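Local coordinates for protein tRNA (guanine(9)-N1)-methyltransferase (Schizosaccharomyces pombe, PDB 4JWH) that catalyses S-adenosyl-L-methionine-dependent methylation of guanine N1 at position 9 of cytoplasmic tRNA, giving N(1)-methylguanosine, at residues Arg93-Ile104 with Leu261-Asp269. Sequence-based numbering, arbitrary orientation.
Sequences RIRLGKVVPSSI and LSLWLEYRD
Arg-93 runs out with CG anti to the backbone N (chi1 -163°), and a bend at chi3 turns its guanidinium toward the end of helix 254-267, where the extended chain of Glu-266, CG likewise anti (chi1 174°), brings its carboxylate alongside NH1. NH1 of Arg-93 forms the salt bridge with OE1 of Glu-266 at 3.0 Å; both carboxylate oxygens accept from it, but each bond is weak and the one to OE1 is well bent, the two flat groups standing 76° apart. The same NH1 donates to OH of Tyr-267 (3.0 Å), the hydroxyl oxygen lying close to the guanidinium plane, though the tyrosine ring itself is turned steeply to it. CD2 of Leu-263 packs over one guanidinium face, 3.5 Å from CZ of Arg-93. A phenylalanine in place of Tyr-267 would probably cost NH1 its in-plane acceptor, leaving the guanidinium freer to turn. At the far end of the loop, CD1 of Ile-104 meets CD2 of Leu-265 at 3.7 Å, next to an ST turn in which Ser-102 OG accepts from the backbone N of Ile-104; that hydroxyl is also hydrogen-bonded to OE2 of Glu-205. The contact thus lays the lead-in to strand 105-109 across a helix of the SPOUT-type methyltransferase domain.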
# COMPACT_ATOMS: atom_id res chain seq x y z
N ARG A 93 6.07 -6.35 18.74
CA ARG A 93 7.22 -6.24 17.81
C ARG A 93 8.20 -5.19 18.31
O ARG A 93 7.82 -4.06 18.66
CB ARG A 93 6.74 -5.87 16.39
CG ARG A 93 7.78 -6.14 15.31
CD ARG A 93 7.33 -5.57 13.95
NE ARG A 93 7.72 -4.16 13.78
CZ ARG A 93 8.96 -3.72 13.56
NH1 ARG A 93 9.98 -4.57 13.47
NH2 ARG A 93 9.18 -2.42 13.42
N ILE A 94 9.46 -5.58 18.38
CA ILE A 94 10.46 -4.65 18.83
C ILE A 94 11.36 -4.29 17.65
O ILE A 94 11.68 -5.15 16.83
CB ILE A 94 11.24 -5.18 20.05
CG1 ILE A 94 12.23 -4.14 20.54
CG2 ILE A 94 12.02 -6.47 19.74
CD1 ILE A 94 12.90 -4.57 21.79
N ARG A 95 11.72 -3.01 17.54
CA ARG A 95 12.59 -2.54 16.48
C ARG A 95 14.02 -2.33 17.00
O ARG A 95 14.23 -1.62 17.99
CB ARG A 95 12.04 -1.24 15.90
CG ARG A 95 12.66 -0.86 14.57
CD ARG A 95 13.20 0.54 14.65
NE ARG A 95 12.13 1.50 14.72
CZ ARG A 95 12.16 2.64 15.39
NH1 ARG A 95 13.23 3.00 16.09
NH2 ARG A 95 11.09 3.42 15.37
N LEU A 96 14.99 -2.93 16.31
CA LEU A 96 16.40 -2.83 16.69
C LEU A 96 17.19 -2.01 15.68
O LEU A 96 17.07 -2.19 14.47
CB LEU A 96 17.07 -4.22 16.78
CG LEU A 96 16.31 -5.50 17.17
CD1 LEU A 96 17.15 -6.71 16.74
CD2 LEU A 96 16.00 -5.57 18.66
N GLY A 97 18.02 -1.10 16.18
CA GLY A 97 19.01 -0.48 15.33
C GLY A 97 18.64 0.86 14.75
O GLY A 97 17.67 1.48 15.17
N LYS A 98 19.44 1.32 13.80
CA LYS A 98 19.40 2.72 13.39
C LYS A 98 18.33 2.95 12.31
O LYS A 98 18.25 2.18 11.38
CB LYS A 98 20.76 3.15 12.87
CG LYS A 98 20.80 4.51 12.14
CD LYS A 98 22.10 4.62 11.33
CE LYS A 98 22.18 5.94 10.54
NZ LYS A 98 21.91 7.12 11.39
N VAL A 99 17.54 4.01 12.46
CA VAL A 99 16.51 4.32 11.48
C VAL A 99 17.18 4.92 10.23
O VAL A 99 17.86 5.94 10.32
CB VAL A 99 15.39 5.23 12.06
CG1 VAL A 99 14.47 5.76 10.94
CG2 VAL A 99 14.57 4.45 13.08
N VAL A 100 17.01 4.25 9.10
CA VAL A 100 17.54 4.72 7.81
C VAL A 100 16.42 4.74 6.75
O VAL A 100 16.03 3.68 6.26
CB VAL A 100 18.74 3.85 7.30
CG1 VAL A 100 19.19 4.32 5.91
CG2 VAL A 100 19.92 3.90 8.27
N PRO A 101 15.93 5.93 6.38
CA PRO A 101 14.90 6.04 5.36
C PRO A 101 15.28 5.29 4.08
O PRO A 101 16.44 5.24 3.71
CB PRO A 101 14.84 7.54 5.08
CG PRO A 101 15.28 8.17 6.34
CD PRO A 101 16.33 7.26 6.89
N SER A 102 14.28 4.69 3.45
CA SER A 102 14.43 4.03 2.17
C SER A 102 14.08 5.06 1.09
O SER A 102 13.26 5.94 1.31
CB SER A 102 13.45 2.85 2.13
OG SER A 102 13.32 2.28 0.83
N SER A 103 14.69 4.96 -0.08
CA SER A 103 14.27 5.81 -1.19
C SER A 103 12.96 5.31 -1.87
O SER A 103 12.39 5.99 -2.71
CB SER A 103 15.42 5.93 -2.19
OG SER A 103 15.80 4.64 -2.61
N ILE A 104 12.48 4.12 -1.49
CA ILE A 104 11.23 3.61 -2.10
C ILE A 104 10.04 4.55 -1.93
O ILE A 104 9.90 5.19 -0.88
CB ILE A 104 10.92 2.17 -1.60
CG1 ILE A 104 11.99 1.22 -2.14
CG2 ILE A 104 9.52 1.69 -2.06
CD1 ILE A 104 12.15 -0.11 -1.37
N LEU A 261 5.33 -5.12 3.46
CA LEU A 261 6.39 -4.49 2.66
C LEU A 261 7.41 -3.83 3.56
O LEU A 261 8.61 -4.02 3.39
CB LEU A 261 5.83 -3.46 1.68
CG LEU A 261 4.78 -4.00 0.70
CD1 LEU A 261 4.24 -2.82 -0.14
CD2 LEU A 261 5.43 -5.06 -0.21
N SER A 262 6.93 -3.06 4.53
CA SER A 262 7.77 -2.29 5.42
C SER A 262 8.64 -3.22 6.27
O SER A 262 9.85 -2.97 6.47
CB SER A 262 6.86 -1.40 6.29
OG SER A 262 7.61 -0.57 7.15
N LEU A 263 8.06 -4.33 6.72
CA LEU A 263 8.82 -5.30 7.49
C LEU A 263 9.85 -6.05 6.65
O LEU A 263 10.92 -6.45 7.14
CB LEU A 263 7.90 -6.24 8.25
CG LEU A 263 7.23 -5.56 9.47
CD1 LEU A 263 6.19 -6.47 10.15
CD2 LEU A 263 8.22 -5.07 10.47
N TRP A 264 9.56 -6.23 5.37
CA TRP A 264 10.54 -6.83 4.50
C TRP A 264 11.76 -5.92 4.40
O TRP A 264 12.89 -6.41 4.43
CB TRP A 264 9.99 -7.14 3.10
CG TRP A 264 11.01 -7.97 2.34
CD1 TRP A 264 11.14 -9.32 2.36
CD2 TRP A 264 12.06 -7.47 1.48
NE1 TRP A 264 12.21 -9.71 1.56
CE2 TRP A 264 12.78 -8.60 1.00
CE3 TRP A 264 12.44 -6.19 1.07
CZ2 TRP A 264 13.89 -8.47 0.14
CZ3 TRP A 264 13.54 -6.06 0.21
CH2 TRP A 264 14.24 -7.20 -0.25
N LEU A 265 11.56 -4.62 4.27
CA LEU A 265 12.70 -3.69 4.28
C LEU A 265 13.60 -3.93 5.50
O LEU A 265 14.83 -4.01 5.38
CB LEU A 265 12.24 -2.24 4.21
CG LEU A 265 11.49 -1.92 2.92
CD1 LEU A 265 10.93 -0.52 2.95
CD2 LEU A 265 12.39 -2.15 1.68
N GLU A 266 12.98 -4.07 6.67
CA GLU A 266 13.72 -4.34 7.90
C GLU A 266 14.41 -5.71 7.92
O GLU A 266 15.61 -5.80 8.16
CB GLU A 266 12.79 -4.22 9.11
CG GLU A 266 13.49 -4.63 10.39
CD GLU A 266 12.82 -4.12 11.66
OE1 GLU A 266 11.94 -3.24 11.60
OE2 GLU A 266 13.22 -4.62 12.73
N TYR A 267 13.64 -6.77 7.68
CA TYR A 267 14.16 -8.12 7.90
C TYR A 267 14.79 -8.71 6.65
O TYR A 267 15.69 -9.54 6.74
CB TYR A 267 13.04 -9.07 8.40
CG TYR A 267 12.33 -8.65 9.67
CD1 TYR A 267 13.04 -8.16 10.77
CD2 TYR A 267 10.95 -8.76 9.78
CE1 TYR A 267 12.37 -7.79 11.98
CE2 TYR A 267 10.27 -8.38 10.97
CZ TYR A 267 10.99 -7.89 12.05
OH TYR A 267 10.31 -7.54 13.21
N ARG A 268 14.32 -8.27 5.48
CA ARG A 268 14.66 -8.90 4.18
C ARG A 268 14.37 -10.41 4.09
O ARG A 268 15.08 -11.18 3.40
CB ARG A 268 16.06 -8.50 3.72
CG ARG A 268 16.16 -7.00 3.41
CD ARG A 268 17.56 -6.60 3.00
NE ARG A 268 17.85 -7.00 1.62
CZ ARG A 268 17.63 -6.22 0.55
NH1 ARG A 268 17.13 -4.99 0.70
NH2 ARG A 268 17.92 -6.68 -0.67
N ASP A 269 13.28 -10.79 4.75
CA ASP A 269 12.87 -12.17 4.99
C ASP A 269 11.34 -12.13 4.91
O ASP A 269 10.68 -11.47 5.75
CB ASP A 269 13.40 -12.54 6.40
CG ASP A 269 12.96 -13.92 6.90
OD1 ASP A 269 13.58 -14.39 7.89
OD2 ASP A 269 12.04 -14.54 6.33